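Local coordinates for putative beta-lactamase-inhibitor-like PepSY-like domain-containing protein (Bacteroides vulgatus ATCC 8482, PDB 3ELG) that is of unknown function but has a BLIP-like fold with a PepSY-like domain and is probably periplasmic, at residues Q80-Y85 with Y105-E110. Residues are numbered along the deposited sequence; the frame is centred on the assembly and turned at random. Where two conformers were deposited one is given.
Sequences QAISKY and YELTLE
Ile82 meets Tyr105 and Leu107 with separate branches, and both contacts are purely apolar. Its CD1 lies 3.6 Å from CG of Tyr105 and also within 3.7 Å of CB of Tyr105, so the methyl sits at the root of the ring, remote from the hydroxyl, and approaches obliquely. The other branch, CG2, reaches CD2 of Leu107 at 3.5 Å, with CD1 of Leu107 a little farther away at 3.9 Å. The division follows from the torsions of Ile82: CG2 stands anti to the backbone N, while CG1 lies beside it (chi1 -68°) and the extended chi2 of -175° carries CD1 out to the tyrosine. Tyr105 and Leu107, two residues apart, both direct their CB atoms at the helix, whereas Glu106 between them turns away. This is helix-on-sheet packing in the BLIP-like fold: helix 80-89 lies against one face of the antiparallel sheet at strand 104-109. Phe117, on the adjoining strand, touches both Ile82 and Leu107, and Met86, one turn further along the helix, also packs on Leu107. Within the helix, Gln80 O accepts a backbone hydrogen bond from Lys84 N at 3.0 Å.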
# COMPACT_ATOMS: atom_id res chain seq x y z
N GLN A 80 13.07 -1.03 7.98
CA GLN A 80 13.60 -0.92 9.35
C GLN A 80 14.04 0.51 9.72
O GLN A 80 13.78 1.01 10.81
CB GLN A 80 14.77 -1.90 9.56
CG GLN A 80 15.34 -1.79 10.95
N ALA A 81 14.69 1.19 8.78
CA ALA A 81 15.18 2.55 9.05
C ALA A 81 13.99 3.48 9.34
O ALA A 81 14.07 4.38 10.15
CB ALA A 81 16.03 3.10 7.84
N ILE A 82 12.88 3.21 8.64
CA ILE A 82 11.69 4.06 8.74
C ILE A 82 10.98 3.76 10.07
O ILE A 82 10.57 4.66 10.78
CB ILE A 82 10.76 3.91 7.48
CG1 ILE A 82 11.48 4.50 6.24
CG2 ILE A 82 9.38 4.54 7.77
CD1 ILE A 82 10.65 4.54 4.97
N SER A 83 10.88 2.49 10.43
CA SER A 83 10.23 2.12 11.70
C SER A 83 11.01 2.70 12.90
O SER A 83 10.42 3.13 13.90
CB SER A 83 10.06 0.60 11.84
OG SER A 83 11.27 -0.04 11.48
N LYS A 84 12.33 2.74 12.76
CA LYS A 84 13.18 3.32 13.80
C LYS A 84 12.83 4.77 13.96
O LYS A 84 12.63 5.29 15.07
CB LYS A 84 14.66 3.19 13.42
CG LYS A 84 15.63 3.77 14.40
CD LYS A 84 17.07 3.44 14.00
CE LYS A 84 18.06 4.33 14.74
NZ LYS A 84 19.42 4.24 14.12
N TYR A 85 12.76 5.45 12.83
CA TYR A 85 12.47 6.87 12.83
C TYR A 85 11.10 7.13 13.43
O TYR A 85 10.91 8.05 14.23
CB TYR A 85 12.57 7.44 11.42
CG TYR A 85 12.62 8.94 11.43
CD1 TYR A 85 11.46 9.68 11.48
CD2 TYR A 85 13.84 9.60 11.41
CE1 TYR A 85 11.50 11.07 11.51
CE2 TYR A 85 13.90 10.97 11.44
CZ TYR A 85 12.73 11.70 11.49
OH TYR A 85 12.83 13.06 11.50
N TYR A 105 9.06 6.71 0.19
CA TYR A 105 7.94 6.21 1.01
C TYR A 105 7.13 7.34 1.64
O TYR A 105 7.65 8.41 1.99
CB TYR A 105 8.48 5.30 2.10
CG TYR A 105 9.25 4.11 1.64
CD1 TYR A 105 10.61 4.19 1.35
CD2 TYR A 105 8.63 2.89 1.50
CE1 TYR A 105 11.32 3.09 0.94
CE2 TYR A 105 9.33 1.79 1.10
CZ TYR A 105 10.67 1.89 0.79
OH TYR A 105 11.33 0.74 0.43
N GLU A 106 5.84 7.10 1.73
CA GLU A 106 4.96 8.05 2.41
C GLU A 106 4.12 7.26 3.38
O GLU A 106 3.38 6.32 2.97
CB GLU A 106 4.05 8.74 1.42
CG GLU A 106 4.80 9.45 0.28
CD GLU A 106 3.86 10.05 -0.78
OE1 GLU A 106 2.64 9.76 -0.80
OE2 GLU A 106 4.37 10.83 -1.60
N LEU A 107 4.30 7.55 4.65
CA LEU A 107 3.51 6.92 5.69
C LEU A 107 2.48 7.86 6.25
O LEU A 107 2.78 8.95 6.67
CB LEU A 107 4.39 6.46 6.83
CG LEU A 107 5.28 5.20 6.60
CD1 LEU A 107 6.33 5.32 5.52
CD2 LEU A 107 5.87 4.74 7.91
N THR A 108 1.22 7.41 6.25
CA THR A 108 0.12 8.23 6.73
C THR A 108 -0.36 7.74 8.08
O THR A 108 -0.63 6.55 8.30
CB THR A 108 -1.06 8.28 5.76
OG1 THR A 108 -0.60 8.64 4.47
CG2 THR A 108 -2.07 9.32 6.25
N LEU A 109 -0.41 8.67 9.01
CA LEU A 109 -0.82 8.33 10.38
C LEU A 109 -2.34 8.42 10.51
O LEU A 109 -3.04 8.97 9.65
CB LEU A 109 -0.15 9.24 11.42
CG LEU A 109 1.37 9.33 11.27
CD1 LEU A 109 2.03 10.19 12.37
CD2 LEU A 109 2.00 7.92 11.27
N GLU A 110 -2.78 7.93 11.64
CA GLU A 110 -4.21 7.87 11.94
C GLU A 110 -4.83 9.26 11.91
O GLU A 110 -6.00 9.43 11.58
CB GLU A 110 -4.47 7.24 13.32
CG GLU A 110 -4.21 8.21 14.46
CD GLU A 110 -2.72 8.43 14.74
OE1 GLU A 110 -2.03 7.45 15.12
OE2 GLU A 110 -2.26 9.59 14.57